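Local coordinates for vesicular integral-membrane protein VIP36 (Canis lupus familiaris, PDB 2DUO) that acts as an intracellular lectin of the early secretory pathway, using calcium to bind high-mannose glycans and taking part in the transport and sorting of the glycoproteins that carry them, at residues P25-Q30 with G51-H56; L109-D114 with L167-S172; L113-N118 with D157-D162; T149-C154 with I192-V197. All blocks are in the same frame, centred on the assembly; numbering follows the deposited sequence.

Contact 1. Residues P25-Q30 with G51-H56; sequences PLWDFQ and GSIWNH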
loop_
_atom_site.group_PDB
_atom_site.type_symbol
_atom_site.label_atom_id
_atom_site.label_comp_id
_atom_site.label_asym_id
_atom_site.label_seq_id
_atom_site.Cartn_x
_atom_site.Cartn_y
_atom_site.Cartn_z
ATOM N N PRO A 25 -20.420 -5.888 3.974
ATOM C CA PRO A 25 -18.958 -5.997 3.844
ATOM C C PRO A 25 -18.394 -4.588 3.732
ATOM O O PRO A 25 -19.099 -3.683 3.268
ATOM C CB PRO A 25 -18.760 -6.767 2.524
ATOM C CG PRO A 25 -20.120 -7.317 2.173
ATOM C CD PRO A 25 -21.115 -6.378 2.771
ATOM N N LEU A 26 -17.154 -4.400 4.176
ATOM C CA LEU A 26 -16.529 -3.077 4.082
ATOM C C LEU A 26 -15.500 -2.987 2.948
ATOM O O LEU A 26 -14.907 -1.928 2.758
ATOM C CB LEU A 26 -15.858 -2.710 5.412
ATOM C CG LEU A 26 -16.855 -2.618 6.577
ATOM C CD1 LEU A 26 -16.143 -2.534 7.935
ATOM C CD2 LEU A 26 -17.781 -1.449 6.357
ATOM N N TRP A 27 -15.291 -4.099 2.236
ATOM C CA TRP A 27 -14.248 -4.201 1.192
ATOM C C TRP A 27 -14.808 -4.960 0.008
ATOM O O TRP A 27 -15.649 -5.838 0.207
ATOM C CB TRP A 27 -12.999 -4.910 1.736
ATOM C CG TRP A 27 -12.452 -4.158 2.911
ATOM C CD1 TRP A 27 -12.907 -4.222 4.201
ATOM C CD2 TRP A 27 -11.434 -3.152 2.886
ATOM N NE1 TRP A 27 -12.215 -3.331 4.989
ATOM C CE2 TRP A 27 -11.300 -2.663 4.211
ATOM C CE3 TRP A 27 -10.586 -2.644 1.878
ATOM C CZ2 TRP A 27 -10.355 -1.684 4.563
ATOM C CZ3 TRP A 27 -9.659 -1.659 2.213
ATOM C CH2 TRP A 27 -9.547 -1.183 3.552
ATOM N N ASP A 28 -14.369 -4.587 -1.201
ATOM C CA ASP A 28 -14.623 -5.365 -2.433
ATOM C C ASP A 28 -13.337 -6.114 -2.752
ATOM O O ASP A 28 -12.239 -5.584 -2.553
ATOM C CB ASP A 28 -14.971 -4.454 -3.619
ATOM C CG ASP A 28 -16.281 -3.743 -3.442
ATOM O OD1 ASP A 28 -17.308 -4.418 -3.290
ATOM O OD2 ASP A 28 -16.279 -2.503 -3.449
ATOM N N PHE A 29 -13.464 -7.366 -3.171
ATOM C CA PHE A 29 -12.307 -8.242 -3.417
ATOM C C PHE A 29 -12.227 -8.494 -4.912
ATOM O O PHE A 29 -13.204 -8.895 -5.500
ATOM C CB PHE A 29 -12.410 -9.566 -2.621
ATOM C CG PHE A 29 -12.603 -9.348 -1.134
ATOM C CD1 PHE A 29 -13.855 -8.976 -0.626
ATOM C CD2 PHE A 29 -11.538 -9.471 -0.263
ATOM C CE1 PHE A 29 -14.036 -8.733 0.730
ATOM C CE2 PHE A 29 -11.716 -9.239 1.109
ATOM C CZ PHE A 29 -12.961 -8.858 1.599
ATOM N N GLN A 30 -11.070 -8.246 -5.518
ATOM C CA GLN A 30 -10.970 -8.226 -6.972
ATOM C C GLN A 30 -9.819 -9.088 -7.451
ATOM O O GLN A 30 -8.831 -9.274 -6.739
ATOM C CB GLN A 30 -10.823 -6.763 -7.454
ATOM C CG GLN A 30 -10.761 -6.556 -8.988
ATOM C CD GLN A 30 -9.408 -6.936 -9.559
ATOM O OE1 GLN A 30 -8.400 -6.810 -8.882
ATOM N NE2 GLN A 30 -9.384 -7.423 -10.804
ATOM N N GLY A 51 -4.254 -9.184 -7.994
ATOM C CA GLY A 51 -5.410 -9.133 -7.108
ATOM C C GLY A 51 -5.383 -7.919 -6.213
ATOM O O GLY A 51 -4.303 -7.410 -5.888
ATOM N N SER A 52 -6.572 -7.471 -5.819
ATOM C CA SER A 52 -6.706 -6.325 -4.951
ATOM C C SER A 52 -7.863 -6.438 -3.967
ATOM O O SER A 52 -8.768 -7.289 -4.101
ATOM C CB SER A 52 -6.870 -5.047 -5.794
ATOM O OG SER A 52 -8.132 -5.019 -6.470
ATOM N N ILE A 53 -7.848 -5.511 -3.012
ATOM C CA ILE A 53 -8.925 -5.317 -2.078
ATOM C C ILE A 53 -9.113 -3.796 -2.002
ATOM O O ILE A 53 -8.115 -3.061 -1.887
ATOM C CB ILE A 53 -8.630 -5.972 -0.695
ATOM C CG1 ILE A 53 -9.904 -6.011 0.148
ATOM C CG2 ILE A 53 -7.350 -5.339 -0.000
ATOM C CD1 ILE A 53 -9.707 -6.185 1.660
ATOM N N TRP A 54 -10.368 -3.347 -2.110
ATOM C CA TRP A 54 -10.692 -1.929 -2.115
ATOM C C TRP A 54 -11.773 -1.627 -1.100
ATOM O O TRP A 54 -12.783 -2.326 -1.055
ATOM C CB TRP A 54 -11.115 -1.464 -3.521
ATOM C CG TRP A 54 -9.931 -1.428 -4.431
ATOM C CD1 TRP A 54 -9.491 -2.425 -5.260
ATOM C CD2 TRP A 54 -8.977 -0.346 -4.549
ATOM N NE1 TRP A 54 -8.337 -2.021 -5.911
ATOM C CE2 TRP A 54 -7.995 -0.758 -5.493
ATOM C CE3 TRP A 54 -8.866 0.932 -3.955
ATOM C CZ2 TRP A 54 -6.907 0.076 -5.877
ATOM C CZ3 TRP A 54 -7.795 1.756 -4.324
ATOM C CH2 TRP A 54 -6.826 1.320 -5.286
ATOM N N ASN A 55 -11.542 -0.604 -0.277
ATOM C CA ASN A 55 -12.533 -0.160 0.734
ATOM C C ASN A 55 -13.797 0.253 -0.020
ATOM O O ASN A 55 -13.743 0.960 -1.047
ATOM C CB ASN A 55 -11.932 1.018 1.538
ATOM C CG ASN A 55 -12.631 1.298 2.882
ATOM O OD1 ASN A 55 -12.475 2.412 3.414
ATOM N ND2 ASN A 55 -13.365 0.327 3.436
ATOM N N HIS A 56 -14.946 -0.215 0.459
ATOM C CA HIS A 56 -16.171 -0.081 -0.331
ATOM C C HIS A 56 -16.695 1.358 -0.479
ATOM O O HIS A 56 -17.516 1.619 -1.362
ATOM C CB HIS A 56 -17.271 -1.050 0.163
ATOM C CG HIS A 56 -18.097 -0.519 1.294
ATOM N ND1 HIS A 56 -17.548 0.010 2.444
ATOM C CD2 HIS A 56 -19.441 -0.464 1.458
ATOM C CE1 HIS A 56 -18.522 0.376 3.266
ATOM N NE2 HIS A 56 -19.678 0.110 2.685
HETATM O O HOH W 1 -14.504 -0.568 -3.541
HETATM O O HOH W 2 -18.379 -0.847 -3.342
#
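Trp27 and Asn55 form a non-hydrogen-bonded pair at the start of an antiparallel ribbon, strands 27-31 and 50-55, at one margin of the seven-stranded sheet of this L-type lectin fold. The tight side is the one bearing Trp27, Phe29, Ile53 and Asn55. With its CG anti to the carbonyl carbon (chi1 -59°), Trp27 turns the face of its indole onto Asn55, whose CB sits 3.9 Å from the centroid of the six-membered ring in a CH-pi contact. The Asn55 amide lies over the same ring system at a modest tilt, its OD1 bonded to His10 ND1, and the indole NE1 is taken by the carbonyl of Ser11. Ile53 sends its CD1 to within 3.5 Å of Trp27 CB and also touches Phe29 CE2, running alongside that ring. Asp28 and Trp54 exchange two nearly straight backbone bonds, and Gln30 and Ser52 repeat the pattern.

On the other face Trp54 is buried against Trp88, and the looser, wetter part is the Asp28 carboxylate. Water 1 and water 2 lie against its OD2, and water 2 also reaches His56 O, at a longer distance. Just before the ribbon begins, Leu26 O collects His56 N at 2.9 Å, Asn55 ND2 and, weakly, His56 ND1. At the other end, Ser52 OG donates to Gln30 OE1 across 3.0 Å.

Contact 2. Residues L109-D114 with L167-S172; sequences LAIFLD and LAVRYS. With CA (calcium ion), chain C.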
loop_
_atom_site.group_PDB
_atom_site.type_symbol
_atom_site.label_atom_id
_atom_site.label_comp_id
_atom_site.label_asym_id
_atom_site.label_seq_id
_atom_site.Cartn_x
_atom_site.Cartn_y
_atom_site.Cartn_z
ATOM N N LEU A 109 -1.982 8.599 -4.024
ATOM C CA LEU A 109 -0.773 8.151 -3.337
ATOM C C LEU A 109 -0.611 6.644 -3.439
ATOM O O LEU A 109 -1.572 5.910 -3.304
ATOM C CB LEU A 109 -0.874 8.557 -1.855
ATOM C CG LEU A 109 0.114 7.901 -0.896
ATOM C CD1 LEU A 109 1.526 8.486 -1.141
ATOM C CD2 LEU A 109 -0.318 8.091 0.567
ATOM N N ALA A 110 0.613 6.199 -3.707
ATOM C CA ALA A 110 0.944 4.778 -3.661
ATOM C C ALA A 110 2.081 4.589 -2.695
ATOM O O ALA A 110 3.007 5.412 -2.622
ATOM C CB ALA A 110 1.366 4.268 -5.055
ATOM N N ILE A 111 2.007 3.495 -1.955
ATOM C CA ILE A 111 3.136 3.039 -1.176
ATOM C C ILE A 111 3.493 1.652 -1.678
ATOM O O ILE A 111 2.685 0.716 -1.559
ATOM C CB ILE A 111 2.847 2.996 0.352
ATOM C CG1 ILE A 111 2.261 4.323 0.877
ATOM C CG2 ILE A 111 4.108 2.624 1.076
ATOM C CD1 ILE A 111 0.741 4.353 0.869
ATOM N N PHE A 112 4.696 1.506 -2.242
ATOM C CA PHE A 112 5.089 0.252 -2.878
ATOM C C PHE A 112 6.029 -0.554 -1.977
ATOM O O PHE A 112 7.025 -0.026 -1.475
ATOM C CB PHE A 112 5.845 0.496 -4.174
ATOM C CG PHE A 112 5.101 1.312 -5.169
ATOM C CD1 PHE A 112 3.787 0.991 -5.527
ATOM C CD2 PHE A 112 5.742 2.372 -5.798
ATOM C CE1 PHE A 112 3.108 1.750 -6.497
ATOM C CE2 PHE A 112 5.056 3.137 -6.781
ATOM C CZ PHE A 112 3.759 2.816 -7.108
ATOM N N LEU A 113 5.687 -1.823 -1.801
ATOM C CA LEU A 113 6.543 -2.774 -1.115
ATOM C C LEU A 113 7.081 -3.705 -2.184
ATOM O O LEU A 113 6.461 -4.731 -2.470
ATOM C CB LEU A 113 5.734 -3.546 -0.081
ATOM C CG LEU A 113 5.308 -2.728 1.150
ATOM C CD1 LEU A 113 4.047 -1.923 0.912
ATOM C CD2 LEU A 113 5.055 -3.717 2.260
ATOM N N ASP A 114 8.244 -3.350 -2.729
ATOM C CA ASP A 114 8.743 -3.939 -3.982
ATOM C C ASP A 114 9.792 -4.948 -3.583
ATOM O O ASP A 114 10.807 -4.570 -3.003
ATOM C CB ASP A 114 9.369 -2.834 -4.844
ATOM C CG ASP A 114 9.878 -3.346 -6.192
ATOM O OD1 ASP A 114 10.180 -2.514 -7.076
ATOM O OD2 ASP A 114 9.989 -4.578 -6.374
ATOM N N LEU A 167 3.340 -2.288 8.657
ATOM C CA LEU A 167 3.666 -0.994 8.051
ATOM C C LEU A 167 2.662 0.042 8.528
ATOM O O LEU A 167 1.478 -0.269 8.702
ATOM C CB LEU A 167 3.558 -1.085 6.516
ATOM C CG LEU A 167 4.255 0.045 5.754
ATOM C CD1 LEU A 167 5.715 -0.247 5.626
ATOM C CD2 LEU A 167 3.638 0.198 4.393
ATOM N N ALA A 168 3.135 1.274 8.730
ATOM C CA ALA A 168 2.273 2.396 9.069
ATOM C C ALA A 168 2.486 3.520 8.062
ATOM O O ALA A 168 3.612 3.793 7.663
ATOM C CB ALA A 168 2.558 2.896 10.503
ATOM N N VAL A 169 1.385 4.138 7.650
ATOM C CA VAL A 169 1.392 5.274 6.718
ATOM C C VAL A 169 0.567 6.349 7.378
ATOM O O VAL A 169 -0.629 6.164 7.600
ATOM C CB VAL A 169 0.790 4.887 5.346
ATOM C CG1 VAL A 169 0.773 6.112 4.369
ATOM C CG2 VAL A 169 1.567 3.679 4.733
ATOM N N ARG A 170 1.222 7.448 7.742
ATOM C CA ARG A 170 0.559 8.574 8.384
ATOM C C ARG A 170 0.549 9.763 7.400
ATOM O O ARG A 170 1.558 10.054 6.734
ATOM C CB ARG A 170 1.281 8.931 9.699
ATOM C CG ARG A 170 0.623 10.075 10.506
ATOM C CD ARG A 170 1.611 10.596 11.570
ATOM N NE ARG A 170 0.996 11.668 12.369
ATOM C CZ ARG A 170 1.073 12.978 12.114
ATOM N NH1 ARG A 170 1.779 13.447 11.082
ATOM N NH2 ARG A 170 0.441 13.839 12.921
ATOM N N TYR A 171 -0.604 10.408 7.294
ATOM C CA TYR A 171 -0.766 11.581 6.460
ATOM C C TYR A 171 -1.520 12.654 7.214
ATOM O O TYR A 171 -2.695 12.483 7.576
ATOM C CB TYR A 171 -1.447 11.229 5.121
ATOM C CG TYR A 171 -1.581 12.452 4.231
ATOM C CD1 TYR A 171 -0.438 13.095 3.728
ATOM C CD2 TYR A 171 -2.832 12.995 3.947
ATOM C CE1 TYR A 171 -0.541 14.250 2.940
ATOM C CE2 TYR A 171 -2.949 14.155 3.165
ATOM C CZ TYR A 171 -1.806 14.759 2.651
ATOM O OH TYR A 171 -1.912 15.893 1.884
ATOM N N SER A 172 -0.847 13.780 7.440
ATOM C CA SER A 172 -1.485 14.886 8.131
ATOM C C SER A 172 -0.745 16.208 7.874
ATOM O O SER A 172 0.492 16.292 8.001
ATOM C CB SER A 172 -1.558 14.572 9.641
ATOM O OG SER A 172 -2.054 15.696 10.354
HETATM CA CA CA C . 10.598 -4.468 -8.744
HETATM O O HOH W 3 8.959 -6.291 -8.522
HETATM O O HOH W 4 8.958 -3.121 -9.970
#
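The hydrophobic core of the lectin beta-sandwich is where Ile111 meets Val169 and Leu167, across the gap between the seven-stranded (front) sheet and the eight-stranded (back) sheet that faces it. The axes of strands 109-114 and 167-172 come no closer than 10.2 Å and run close to antiparallel, yet the two share no hydrogen bond. Ile111 contributes the largest share from its strand, using both branches. Its CG1 stands beside the backbone N (chi1 -51°) and carries CD1 tip to tip onto Val169, with 3.9 Å between Ile111 CD1 and Val169 CG1. The second methyl, CG2, is anti to that nitrogen and meets Leu167 CD2 at 4.1 Å. Leu167 CD2 is shared, for Leu113 CD1 reaches it too, the two leucines sliding past each other in opposite directions. Leu109 CD2 is a looser neighbour of Val169 CG1, at 4.4 Å. Leu87 of the front sheet and Leu176 and Val178 of the back sheet continue this lining.

One residue beyond Leu113, Asp114 takes no part in this contact and holds the calcium ion with both carboxylate oxygens, OD1 lying 2.6 Å from the metal. Between these two segments only branched aliphatic groups touch, and the interaction is dispersion and exclusion of water with no directional bond, while the same strand delivers a charged ligand to the metal at its end.

Contact 3. Residues L113-N118 with D157-D162; sequences LDTYPN and DFRNRD. With CA (calcium ion), chain C.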
loop_
_atom_site.group_PDB
_atom_site.type_symbol
_atom_site.label_atom_id
_atom_site.label_comp_id
_atom_site.label_asym_id
_atom_site.label_seq_id
_atom_site.Cartn_x
_atom_site.Cartn_y
_atom_site.Cartn_z
ATOM N N LEU A 113 5.687 -1.823 -1.801
ATOM C CA LEU A 113 6.543 -2.774 -1.115
ATOM C C LEU A 113 7.081 -3.705 -2.184
ATOM O O LEU A 113 6.461 -4.731 -2.470
ATOM C CB LEU A 113 5.734 -3.546 -0.081
ATOM C CG LEU A 113 5.308 -2.728 1.150
ATOM C CD1 LEU A 113 4.047 -1.923 0.912
ATOM C CD2 LEU A 113 5.055 -3.717 2.260
ATOM N N ASP A 114 8.244 -3.350 -2.729
ATOM C CA ASP A 114 8.743 -3.939 -3.982
ATOM C C ASP A 114 9.792 -4.948 -3.583
ATOM O O ASP A 114 10.807 -4.570 -3.003
ATOM C CB ASP A 114 9.369 -2.834 -4.844
ATOM C CG ASP A 114 9.878 -3.346 -6.192
ATOM O OD1 ASP A 114 10.180 -2.514 -7.076
ATOM O OD2 ASP A 114 9.989 -4.578 -6.374
ATOM N N THR A 115 9.550 -6.225 -3.882
ATOM C CA THR A 115 10.435 -7.274 -3.409
ATOM C C THR A 115 11.571 -7.651 -4.345
ATOM O O THR A 115 12.509 -8.331 -3.916
ATOM C CB THR A 115 9.663 -8.548 -3.027
ATOM O OG1 THR A 115 9.059 -9.068 -4.209
ATOM C CG2 THR A 115 8.602 -8.238 -1.957
ATOM N N TYR A 116 11.519 -7.205 -5.609
ATOM C CA TYR A 116 12.440 -7.731 -6.627
ATOM C C TYR A 116 13.103 -6.645 -7.479
ATOM O O TYR A 116 12.394 -5.834 -8.048
ATOM C CB TYR A 116 11.712 -8.731 -7.537
ATOM C CG TYR A 116 12.590 -9.331 -8.609
ATOM C CD1 TYR A 116 13.454 -10.397 -8.314
ATOM C CD2 TYR A 116 12.576 -8.822 -9.920
ATOM C CE1 TYR A 116 14.277 -10.945 -9.300
ATOM C CE2 TYR A 116 13.393 -9.378 -10.927
ATOM C CZ TYR A 116 14.246 -10.436 -10.594
ATOM O OH TYR A 116 15.052 -10.997 -11.568
ATOM N N PRO A 117 14.468 -6.652 -7.589
ATOM C CA PRO A 117 15.129 -5.649 -8.435
ATOM C C PRO A 117 14.972 -5.996 -9.917
ATOM O O PRO A 117 15.724 -6.818 -10.473
ATOM C CB PRO A 117 16.598 -5.719 -7.998
ATOM C CG PRO A 117 16.789 -7.159 -7.512
ATOM C CD PRO A 117 15.434 -7.578 -6.950
ATOM N N ASN A 118 13.991 -5.376 -10.554
ATOM C CA ASN A 118 13.818 -5.523 -12.001
ATOM C C ASN A 118 14.935 -4.803 -12.730
ATOM O O ASN A 118 15.329 -5.202 -13.831
ATOM C CB ASN A 118 12.467 -4.977 -12.450
ATOM C CG ASN A 118 11.308 -5.793 -11.910
ATOM O OD1 ASN A 118 10.851 -5.571 -10.785
ATOM N ND2 ASN A 118 10.836 -6.752 -12.700
ATOM N N ASP A 157 13.598 -5.394 5.123
ATOM C CA ASP A 157 13.614 -6.853 5.089
ATOM C C ASP A 157 12.299 -7.436 5.616
ATOM O O ASP A 157 12.121 -7.632 6.824
ATOM C CB ASP A 157 14.839 -7.356 5.881
ATOM C CG ASP A 157 15.054 -8.863 5.783
ATOM O OD1 ASP A 157 14.373 -9.571 5.010
ATOM O OD2 ASP A 157 15.938 -9.339 6.518
ATOM N N PHE A 158 11.363 -7.715 4.709
ATOM C CA PHE A 158 10.023 -8.108 5.140
ATOM C C PHE A 158 9.496 -9.433 4.601
ATOM O O PHE A 158 8.380 -9.811 4.937
ATOM C CB PHE A 158 9.017 -6.970 4.905
ATOM C CG PHE A 158 8.809 -6.608 3.463
ATOM C CD1 PHE A 158 9.321 -5.413 2.948
ATOM C CD2 PHE A 158 8.074 -7.447 2.616
ATOM C CE1 PHE A 158 9.098 -5.051 1.614
ATOM C CE2 PHE A 158 7.868 -7.103 1.261
ATOM C CZ PHE A 158 8.379 -5.908 0.771
ATOM N N ARG A 159 10.263 -10.121 3.751
ATOM C CA ARG A 159 9.823 -11.439 3.244
ATOM C C ARG A 159 10.261 -12.546 4.182
ATOM O O ARG A 159 11.369 -12.475 4.718
ATOM C CB ARG A 159 10.424 -11.775 1.885
ATOM C CG ARG A 159 9.933 -10.960 0.719
ATOM C CD ARG A 159 10.532 -11.507 -0.578
ATOM N NE ARG A 159 10.070 -12.863 -0.931
ATOM C CZ ARG A 159 10.807 -13.975 -0.848
ATOM N NH1 ARG A 159 12.066 -13.924 -0.411
ATOM N NH2 ARG A 159 10.294 -15.149 -1.215
ATOM N N ASN A 160 9.418 -13.570 4.307
ATOM C CA ASN A 160 9.754 -14.836 4.983
ATOM C C ASN A 160 10.278 -14.628 6.409
ATOM O O ASN A 160 11.222 -15.304 6.827
ATOM C CB ASN A 160 10.775 -15.665 4.168
ATOM C CG ASN A 160 10.189 -16.263 2.877
ATOM O OD1 ASN A 160 8.992 -16.486 2.755
ATOM N ND2 ASN A 160 11.058 -16.541 1.919
ATOM N N ARG A 161 9.685 -13.688 7.140
ATOM C CA ARG A 161 10.086 -13.446 8.545
ATOM C C ARG A 161 9.331 -14.395 9.500
ATOM O O ARG A 161 8.190 -14.767 9.220
ATOM C CB ARG A 161 9.867 -11.975 8.930
ATOM C CG ARG A 161 10.539 -10.957 7.998
ATOM C CD ARG A 161 12.040 -11.187 7.843
ATOM N NE ARG A 161 12.750 -11.189 9.124
ATOM C CZ ARG A 161 13.311 -10.117 9.672
ATOM N NH1 ARG A 161 13.276 -8.937 9.038
ATOM N NH2 ARG A 161 13.941 -10.233 10.845
ATOM N N ASP A 162 9.970 -14.796 10.611
ATOM C CA ASP A 162 9.352 -15.722 11.592
ATOM C C ASP A 162 8.452 -15.058 12.613
ATOM O O ASP A 162 8.074 -15.681 13.608
ATOM C CB ASP A 162 10.419 -16.493 12.378
ATOM C CG ASP A 162 11.309 -17.327 11.491
ATOM O OD1 ASP A 162 10.805 -17.905 10.494
ATOM O OD2 ASP A 162 12.523 -17.399 11.802
HETATM CA CA CA C . 10.598 -4.468 -8.744
HETATM O O HOH W 3 8.959 -6.291 -8.522
HETATM O O HOH W 4 8.958 -3.121 -9.970
#
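The Phe158 ring is met by Leu113 over one face and by the Asp114 backbone at its edge, where the last residues of strand 109-114 give way to the calcium- and carbohydrate-binding loop of the L-type lectin fold. Leu113 CD2 hangs 4.2 Å above the Phe158 plane, displaced toward the rim, and Leu113 CB touches Phe158 CZ. Asp114 N lies near the ring plane. Thr115 comes in obliquely, its CG2 being 3.5 Å from Phe158 CE2. That methyl is anti to the carbonyl carbon of Thr115, which leaves OG1 to a weak bond with Asp83 O, the carbonyl of a carbohydrate-binding residue. Phe70 of the back sheet meets Phe158 edge-to-face.

Arg159 lays its CD alongside Thr115 CB at 3.9 Å, and its NE goes on to a salt bridge with Asp216. Phe158 and Arg159 thus cover the start of the loop. Farther along, Asp114 OD2 accepts from Tyr116 N at 3.1 Å, an Asx turn closed by a fairly straight bond (N-H...O 161°). The turn is consistent with the placing of Tyr116 O, which binds the calcium ion together with Asp114, Asp145 and two waters. Asn118, its CG at the edge of the Tyr116 ring, completes the shell with OD1 2.3 Å from the metal.

Contact 4. Residues T149-C154 with I192-V197; sequences TELAGC and IDITGV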
loop_
_atom_site.group_PDB
_atom_site.type_symbol
_atom_site.label_atom_id
_atom_site.label_comp_id
_atom_site.label_asym_id
_atom_site.label_seq_id
_atom_site.Cartn_x
_atom_site.Cartn_y
_atom_site.Cartn_z
ATOM N N THR A 149 10.132 7.975 -10.779
ATOM C CA THR A 149 8.982 8.592 -10.093
ATOM C C THR A 149 8.992 8.405 -8.559
ATOM O O THR A 149 8.049 8.823 -7.877
ATOM C CB THR A 149 7.660 8.043 -10.671
ATOM O OG1 THR A 149 7.675 6.605 -10.604
ATOM C CG2 THR A 149 7.514 8.487 -12.139
ATOM N N GLU A 150 10.043 7.807 -8.006
ATOM C CA GLU A 150 10.159 7.642 -6.535
ATOM C C GLU A 150 10.337 8.969 -5.787
ATOM O O GLU A 150 11.270 9.732 -6.085
ATOM C CB GLU A 150 11.360 6.734 -6.200
ATOM C CG GLU A 150 11.696 6.665 -4.704
ATOM C CD GLU A 150 13.059 6.012 -4.405
ATOM O OE1 GLU A 150 13.655 5.431 -5.341
ATOM O OE2 GLU A 150 13.513 6.067 -3.233
ATOM N N LEU A 151 9.464 9.252 -4.816
ATOM C CA LEU A 151 9.635 10.447 -3.992
ATOM C C LEU A 151 10.694 10.250 -2.912
ATOM O O LEU A 151 11.497 11.152 -2.636
ATOM C CB LEU A 151 8.310 10.849 -3.340
ATOM C CG LEU A 151 7.255 11.452 -4.275
ATOM C CD1 LEU A 151 6.040 11.786 -3.445
ATOM C CD2 LEU A 151 7.781 12.711 -4.962
ATOM N N ALA A 152 10.660 9.066 -2.292
ATOM C CA ALA A 152 11.511 8.698 -1.158
ATOM C C ALA A 152 11.279 7.211 -0.948
ATOM O O ALA A 152 10.268 6.663 -1.398
ATOM C CB ALA A 152 11.126 9.482 0.112
ATOM N N GLY A 153 12.207 6.571 -0.251
ATOM C CA GLY A 153 12.093 5.159 0.015
ATOM C C GLY A 153 13.166 4.704 0.989
ATOM O O GLY A 153 13.966 5.515 1.471
ATOM N N CYS A 154 13.147 3.412 1.304
ATOM C CA CYS A 154 14.117 2.827 2.221
ATOM C C CYS A 154 14.167 1.338 1.942
ATOM O O CYS A 154 13.171 0.765 1.525
ATOM C CB CYS A 154 13.677 3.086 3.682
ATOM S SG CYS A 154 12.330 2.015 4.321
ATOM N N ILE A 192 10.258 6.596 5.679
ATOM C CA ILE A 192 10.074 7.797 4.860
ATOM C C ILE A 192 9.468 8.885 5.729
ATOM O O ILE A 192 8.579 8.604 6.565
ATOM C CB ILE A 192 9.109 7.491 3.673
ATOM C CG1 ILE A 192 9.783 6.554 2.652
ATOM C CG2 ILE A 192 8.553 8.800 3.031
ATOM C CD1 ILE A 192 8.770 5.731 1.854
ATOM N N ASP A 193 9.945 10.120 5.573
ATOM C CA ASP A 193 9.290 11.271 6.222
ATOM C C ASP A 193 9.453 12.487 5.310
ATOM O O ASP A 193 10.536 13.067 5.236
ATOM C CB ASP A 193 9.909 11.553 7.609
ATOM C CG ASP A 193 8.896 12.112 8.624
ATOM O OD1 ASP A 193 7.768 12.492 8.267
ATOM O OD2 ASP A 193 9.235 12.154 9.830
ATOM N N ILE A 194 8.397 12.860 4.609
ATOM C CA ILE A 194 8.477 13.974 3.655
ATOM C C ILE A 194 7.319 14.942 3.897
ATOM O O ILE A 194 6.329 14.580 4.534
ATOM C CB ILE A 194 8.486 13.461 2.191
ATOM C CG1 ILE A 194 7.248 12.632 1.894
ATOM C CG2 ILE A 194 9.806 12.687 1.874
ATOM C CD1 ILE A 194 7.093 12.300 0.403
ATOM N N THR A 195 7.475 16.181 3.439
ATOM C CA THR A 195 6.447 17.188 3.611
ATOM C C THR A 195 6.064 17.802 2.249
ATOM O O THR A 195 6.682 17.487 1.225
ATOM C CB THR A 195 6.931 18.307 4.581
ATOM O OG1 THR A 195 8.144 18.861 4.062
ATOM C CG2 THR A 195 7.184 17.723 6.000
ATOM N N GLY A 196 5.031 18.633 2.257
ATOM C CA GLY A 196 4.532 19.274 1.021
ATOM C C GLY A 196 3.739 18.335 0.115
ATOM O O GLY A 196 3.563 18.620 -1.083
ATOM N N VAL A 197 3.250 17.230 0.676
ATOM C CA VAL A 197 2.413 16.268 -0.071
ATOM C C VAL A 197 0.954 16.749 -0.019
ATOM O O VAL A 197 0.367 16.894 1.069
ATOM C CB VAL A 197 2.576 14.825 0.517
ATOM C CG1 VAL A 197 1.647 13.815 -0.134
ATOM C CG2 VAL A 197 4.006 14.359 0.409
#
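Strands 152-154 and 192-194 run nearly antiparallel (161° between their directions), yet their axes come no closer than 7.0 Å and no backbone hydrogen bond joins them. They belong to different sheets of the sandwich and meet where its edge closes, with Gly153 and Ile192 nearest in the backbone. The space between is taken up by small and branched side chains. Ala152 CB faces two isoleucine methyls, 3.9 Å from Ile194 CG2 and 4.0 Å from Ile192 CG2. Ile192 passes its other branch along the opposing backbone, CG1 against Gly153 CA and CD1 at 3.7 Å from Ala152 O. Ile194 has CG1 between its backbone N and carbonyl carbon (chi1 58°), and from there CD1 meets Leu151 CD1 at 4.0 Å, the two side chains crossing at about a right angle.

The side chains meeting here are all apolar, with no hydrogen bond across, so they give little directional hold; next to them the Cys154-Cys191 disulfide supplies a covalent one. Backbone hydrogen bonds tie Cys154 to Ile129 of strand 128-135 and Ile192 to Val178 of strand 175-181, while Ile192 also packs on Val131, so the seam joins the outermost strand, 152-155, of the seven-stranded sheet to the eight-stranded one.

How the contacts relate
From the N terminus, contact 1 comes first, closing a short loop that pairs strands 27-31 and 50-55 before any other contact begins. Contacts 2 and 3 then set out together from strand 109-114, sharing Leu113 and Asp114; contact 3 returns first, at 157-162, and so lies within the longer excursion that contact 2 closes at 167-172. Contact 4 leaves at 149-154 and returns only at 192-197, crossing both. Contact 1 stays within the front sheet, contacts 2 and 4 tie front to back, and contact 3 ties the calcium loop to the loop that leads into the eight-stranded sheet. Tyr171 OH and Val197 O, 2.6 Å apart, probably link contacts 2 and 4.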